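PDB 1MDB: 2,3-dihydroxybenzoate-AMP ligase from Bacillus subtilis, which belongs to the ANL clan of AMP-binding enzymes and is modelled with adenosine monophosphate and 2,3-dihydroxy-benzoic acid bound. Local coordinates for residues 458-463 against 470-475; 63-68 against 172-177. One frame throughout, in Å; residues are numbered along the deposited sequence.

Contact 1 (458-463 against 470-475)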
loop_
_atom_site.group_PDB
_atom_site.type_symbol
_atom_site.label_atom_id
_atom_site.label_comp_id
_atom_site.label_asym_id
_atom_site.label_seq_id
_atom_site.Cartn_x
_atom_site.Cartn_y
_atom_site.Cartn_z
ATOM N N ALA A 458 14.080 12.486 8.212
ATOM C CA ALA A 458 13.863 13.862 7.777
ATOM C C ALA A 458 12.816 13.977 6.686
ATOM O O ALA A 458 12.790 13.176 5.760
ATOM C CB ALA A 458 15.191 14.461 7.278
ATOM N N ALA A 459 11.949 14.975 6.805
ATOM C CA ALA A 459 10.923 15.215 5.796
ATOM C C ALA A 459 10.927 16.713 5.513
ATOM O O ALA A 459 10.638 17.525 6.391
ATOM C CB ALA A 459 9.569 14.777 6.297
ATOM N N MET A 460 11.264 17.074 4.282
ATOM C CA MET A 460 11.334 18.476 3.881
ATOM C C MET A 460 10.131 18.886 3.055
ATOM O O MET A 460 9.814 18.256 2.039
ATOM C CB MET A 460 12.617 18.706 3.087
ATOM C CG MET A 460 12.781 20.095 2.503
ATOM S SD MET A 460 14.364 20.187 1.644
ATOM C CE MET A 460 14.620 21.937 1.551
ATOM N N VAL A 461 9.472 19.961 3.480
ATOM C CA VAL A 461 8.296 20.443 2.776
ATOM C C VAL A 461 8.340 21.943 2.508
ATOM O O VAL A 461 9.160 22.680 3.071
ATOM C CB VAL A 461 6.999 20.107 3.571
ATOM C CG1 VAL A 461 6.933 18.604 3.846
ATOM C CG2 VAL A 461 6.967 20.868 4.876
ATOM N N SER A 462 7.458 22.395 1.630
ATOM C CA SER A 462 7.392 23.807 1.315
ATOM C C SER A 462 6.621 24.521 2.421
ATOM O O SER A 462 5.860 23.898 3.169
ATOM C CB SER A 462 6.655 24.011 -0.001
ATOM O OG SER A 462 5.299 23.641 0.148
ATOM N N MET A 463 6.850 25.825 2.531
ATOM C CA MET A 463 6.140 26.665 3.492
ATOM C C MET A 463 5.951 27.997 2.779
ATOM O O MET A 463 6.788 28.401 1.967
ATOM C CB MET A 463 6.935 26.861 4.788
ATOM C CG MET A 463 8.167 27.763 4.682
ATOM S SD MET A 463 8.977 27.967 6.295
ATOM C CE MET A 463 10.197 29.245 5.931
ATOM N N GLU A 470 7.465 30.649 -1.918
ATOM C CA GLU A 470 7.679 29.431 -1.149
ATOM C C GLU A 470 9.085 29.366 -0.590
ATOM O O GLU A 470 10.055 29.752 -1.255
ATOM C CB GLU A 470 7.491 28.195 -2.036
ATOM C CG GLU A 470 6.205 27.418 -1.838
ATOM C CD GLU A 470 6.094 26.229 -2.796
ATOM O OE1 GLU A 470 7.041 25.407 -2.854
ATOM O OE2 GLU A 470 5.052 26.118 -3.483
ATOM N N ARG A 471 9.191 28.882 0.637
ATOM C CA ARG A 471 10.490 28.667 1.261
ATOM C C ARG A 471 10.463 27.204 1.635
ATOM O O ARG A 471 9.460 26.530 1.415
ATOM C CB ARG A 471 10.691 29.533 2.506
ATOM C CG ARG A 471 11.423 30.833 2.209
ATOM C CD ARG A 471 11.749 31.590 3.480
ATOM N NE ARG A 471 12.180 32.945 3.174
ATOM C CZ ARG A 471 13.446 33.322 3.042
ATOM N NH1 ARG A 471 14.428 32.438 3.198
ATOM N NH2 ARG A 471 13.729 34.583 2.753
ATOM N N SER A 472 11.547 26.704 2.206
ATOM C CA SER A 472 11.597 25.297 2.563
ATOM C C SER A 472 11.794 25.057 4.050
ATOM O O SER A 472 12.597 25.732 4.699
ATOM C CB SER A 472 12.730 24.623 1.800
ATOM O OG SER A 472 13.974 25.057 2.310
ATOM N N CYS A 473 11.067 24.072 4.570
ATOM C CA CYS A 473 11.144 23.693 5.980
ATOM C C CYS A 473 11.371 22.195 6.071
ATOM O O CYS A 473 10.656 21.423 5.431
ATOM C CB CYS A 473 9.838 24.033 6.700
ATOM S SG CYS A 473 9.829 23.628 8.467
ATOM N N VAL A 474 12.369 21.776 6.842
ATOM C CA VAL A 474 12.621 20.346 7.005
ATOM C C VAL A 474 12.305 19.904 8.426
ATOM O O VAL A 474 12.814 20.474 9.394
ATOM C CB VAL A 474 14.099 19.951 6.693
ATOM C CG1 VAL A 474 15.073 20.662 7.637
ATOM C CG2 VAL A 474 14.256 18.454 6.838
ATOM N N PHE A 475 11.445 18.903 8.562
ATOM C CA PHE A 475 11.127 18.394 9.890
ATOM C C PHE A 475 12.131 17.283 10.173
ATOM O O PHE A 475 12.304 16.370 9.378
ATOM C CB PHE A 475 9.693 17.861 9.941
ATOM C CG PHE A 475 8.651 18.938 9.917
ATOM C CD1 PHE A 475 8.356 19.616 8.736
ATOM C CD2 PHE A 475 7.972 19.294 11.086
ATOM C CE1 PHE A 475 7.400 20.636 8.714
ATOM C CE2 PHE A 475 7.012 20.313 11.077
ATOM C CZ PHE A 475 6.729 20.984 9.892
#
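Met463 and Arg471 pair at the turn end of a beta hairpin in the C-terminal domain of this AMP-binding enzyme, with strands 458-463 and 470-475 running antiparallel, 158° between their N-to-C directions. Six backbone hydrogen bonds join the pairs Ala459-Phe475, Val461-Cys473 and Met463-Arg471. Met463 can be followed outward from CB, which leaves on the face shared with Cys473 and Arg471; chi1 of 72° sets CG between backbone N and carbonyl carbon, 3.7 Å from Arg471 O. SD then passes Cys473 CB at 4.0 Å. The tip, CE, settles against the aliphatic part of Arg471, 3.5 Å from its CB and 3.7 Å from its CD, the two side chains lying alongside and pointing the same way. Beyond CD the arginine leads away to salt bridges with Asp465 and Asp504. At the other end of this face Val461 CG2 sits at the edge of the Phe475 ring, 3.9 Å from CE1, and helix 522-534 covers the face through Leu525 and Ile529. On the opposite face Glu470 OE1, hydrogen-bonded to Asn434 N, lies 3.2 Å from Ser462 CB. There too Met460, its CG anti to the backbone N (chi1 175°), stretches across to Ser472, where packing is tight: its terminal CE lies 3.3 Å from both CB and OG of the serine.

Contact 2 (63-68 against 172-177)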
loop_
_atom_site.group_PDB
_atom_site.type_symbol
_atom_site.label_atom_id
_atom_site.label_comp_id
_atom_site.label_asym_id
_atom_site.label_seq_id
_atom_site.Cartn_x
_atom_site.Cartn_y
_atom_site.Cartn_z
ATOM N N LEU A 63 -19.130 -19.184 4.991
ATOM C CA LEU A 63 -19.415 -17.784 5.302
ATOM C C LEU A 63 -20.196 -17.141 4.159
ATOM O O LEU A 63 -21.119 -16.364 4.385
ATOM C CB LEU A 63 -18.118 -17.003 5.561
ATOM C CG LEU A 63 -18.278 -15.511 5.900
ATOM C CD1 LEU A 63 -19.190 -15.356 7.116
ATOM C CD2 LEU A 63 -16.923 -14.878 6.184
ATOM N N ALA A 64 -19.828 -17.474 2.930
ATOM C CA ALA A 64 -20.517 -16.926 1.771
ATOM C C ALA A 64 -22.007 -17.227 1.903
ATOM O O ALA A 64 -22.856 -16.375 1.619
ATOM C CB ALA A 64 -19.961 -17.539 0.488
ATOM N N ALA A 65 -22.323 -18.439 2.351
ATOM C CA ALA A 65 -23.715 -18.838 2.518
ATOM C C ALA A 65 -24.364 -17.966 3.576
ATOM O O ALA A 65 -25.514 -17.550 3.426
ATOM C CB ALA A 65 -23.802 -20.314 2.908
ATOM N N GLY A 66 -23.622 -17.681 4.647
ATOM C CA GLY A 66 -24.161 -16.832 5.697
ATOM C C GLY A 66 -24.413 -15.420 5.193
ATOM O O GLY A 66 -25.440 -14.818 5.497
ATOM N N PHE A 67 -23.461 -14.890 4.432
ATOM C CA PHE A 67 -23.575 -13.553 3.853
ATOM C C PHE A 67 -24.809 -13.514 2.952
ATOM O O PHE A 67 -25.609 -12.591 3.027
ATOM C CB PHE A 67 -22.332 -13.215 3.004
ATOM C CG PHE A 67 -21.119 -12.762 3.804
ATOM C CD1 PHE A 67 -19.841 -12.834 3.244
ATOM C CD2 PHE A 67 -21.254 -12.228 5.081
ATOM C CE1 PHE A 67 -18.714 -12.378 3.949
ATOM C CE2 PHE A 67 -20.132 -11.764 5.797
ATOM C CZ PHE A 67 -18.865 -11.840 5.231
ATOM N N GLN A 68 -24.948 -14.523 2.091
ATOM C CA GLN A 68 -26.084 -14.594 1.174
ATOM C C GLN A 68 -27.393 -14.657 1.947
ATOM O O GLN A 68 -28.341 -13.938 1.642
ATOM C CB GLN A 68 -25.977 -15.823 0.276
ATOM C CG GLN A 68 -27.060 -15.888 -0.781
ATOM C CD GLN A 68 -26.971 -17.138 -1.625
ATOM O OE1 GLN A 68 -27.188 -18.254 -1.134
ATOM N NE2 GLN A 68 -26.643 -16.965 -2.904
ATOM N N GLU A 172 -24.444 -23.870 6.317
ATOM C CA GLU A 172 -24.275 -24.900 5.302
ATOM C C GLU A 172 -24.017 -24.264 3.934
ATOM O O GLU A 172 -24.729 -23.351 3.522
ATOM C CB GLU A 172 -25.528 -25.772 5.231
ATOM C CG GLU A 172 -25.310 -27.095 4.537
ATOM C CD GLU A 172 -24.150 -27.852 5.142
ATOM O OE1 GLU A 172 -24.012 -27.821 6.385
ATOM O OE2 GLU A 172 -23.379 -28.478 4.384
ATOM N N PRO A 173 -22.986 -24.741 3.214
ATOM C CA PRO A 173 -22.653 -24.202 1.893
ATOM C C PRO A 173 -23.843 -24.276 0.944
ATOM O O PRO A 173 -24.743 -25.093 1.130
ATOM C CB PRO A 173 -21.505 -25.097 1.439
ATOM C CG PRO A 173 -20.845 -25.468 2.724
ATOM C CD PRO A 173 -22.023 -25.785 3.606
ATOM N N VAL A 174 -23.845 -23.425 -0.074
ATOM C CA VAL A 174 -24.931 -23.414 -1.044
ATOM C C VAL A 174 -24.409 -23.129 -2.441
ATOM O O VAL A 174 -23.234 -22.816 -2.620
ATOM C CB VAL A 174 -25.984 -22.343 -0.697
ATOM C CG1 VAL A 174 -26.612 -22.649 0.648
ATOM C CG2 VAL A 174 -25.339 -20.966 -0.685
ATOM N N LYS A 175 -25.290 -23.248 -3.429
ATOM C CA LYS A 175 -24.926 -22.977 -4.813
ATOM C C LYS A 175 -24.860 -21.464 -4.937
ATOM O O LYS A 175 -25.813 -20.773 -4.582
ATOM C CB LYS A 175 -26.005 -23.508 -5.758
ATOM C CG LYS A 175 -26.514 -24.899 -5.413
ATOM C CD LYS A 175 -27.703 -25.268 -6.299
ATOM C CE LYS A 175 -28.231 -26.662 -5.991
ATOM N NZ LYS A 175 -29.337 -27.028 -6.925
ATOM N N LEU A 176 -23.742 -20.941 -5.421
ATOM C CA LEU A 176 -23.614 -19.497 -5.564
ATOM C C LEU A 176 -23.659 -19.077 -7.023
ATOM O O LEU A 176 -23.314 -19.853 -7.915
ATOM C CB LEU A 176 -22.308 -18.993 -4.933
ATOM C CG LEU A 176 -22.123 -19.106 -3.416
ATOM C CD1 LEU A 176 -23.414 -18.703 -2.706
ATOM C CD2 LEU A 176 -21.735 -20.526 -3.055
ATOM N N PRO A 177 -24.095 -17.835 -7.285
ATOM C CA PRO A 177 -24.174 -17.329 -8.655
ATOM C C PRO A 177 -22.805 -17.435 -9.308
ATOM O O PRO A 177 -21.783 -17.491 -8.617
ATOM C CB PRO A 177 -24.603 -15.875 -8.462
ATOM C CG PRO A 177 -25.410 -15.929 -7.199
ATOM C CD PRO A 177 -24.552 -16.812 -6.328
#
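Ala65, on helix 53-70, brings its CA to 5.5 Å from that of Pro173, where segment 172-177 runs past the helix as an extended chain without regular secondary structure. Two helix positions one turn apart, Ala65 and Gln68, do nearly all of the touching. The Ala65 methyl points at the passing chain: CB stands 3.2 Å from Glu172 O and 4.0 Å from Val174 CG2. Val174 CG2 is the branch that works on the other side. It lies between its own backbone N and carbonyl carbon and reaches the Ala65 methyl and the Gln68 amide together, with Gln68 OE1 3.3 Å away. Gln68 starts with CG anti to its backbone N (chi1 -175°) and continues extended to CD, which carries the amide out from the helix and across the later residues of the segment. While OE1 faces the valine, NE2 comes to 3.7 Å from Leu176 CD1, though the end of this leucine is doubtful in the model, and meets Pro177 tip to tip, 4.0 Å from CD of the proline ring. None of these is a hydrogen bond; both amide atoms meet carbon here, and the Gln68 side chain runs obliquely across Val174 and Leu176. The contact is small and largely at the surface, burying 244 Å² in all. Glu172 turns away from the helix segment, and its carboxylate makes a long, weak ion pair with Arg62, on the same helix just before segment 63-68. Leu63 packs on Ala94 of helix 86-98, and Phe67 on Ala94, Leu95 and Leu98; Leu63 also touches Leu166 and Leu169. Here helix 53-70 lies between helix 86-98 and segment 172-177, part of the loop between strands 164-165 and 184-189.

After two helices and the strand pair 42-46 and 49-52, the chain makes helix 53-70, then builds the six-stranded mixed sheet, from strand 77-80 to strand 164-165. Contact 2 closes this long excursion, 103 residues between its segments, by bringing the outgoing chain back over the helix. The chain then completes the nine-stranded and four-stranded sheets before reaching the C-terminal domain, where contact 1 closes a hairpin of just six intervening residues. The two loops follow in series, neither enclosing nor crossing the other. The centres of contacts 1 and 2 lie about 53 Å apart, on opposite sides of the chain's centre. The side chain of Ala459 is about 13 Å from the bound adenosine monophosphate.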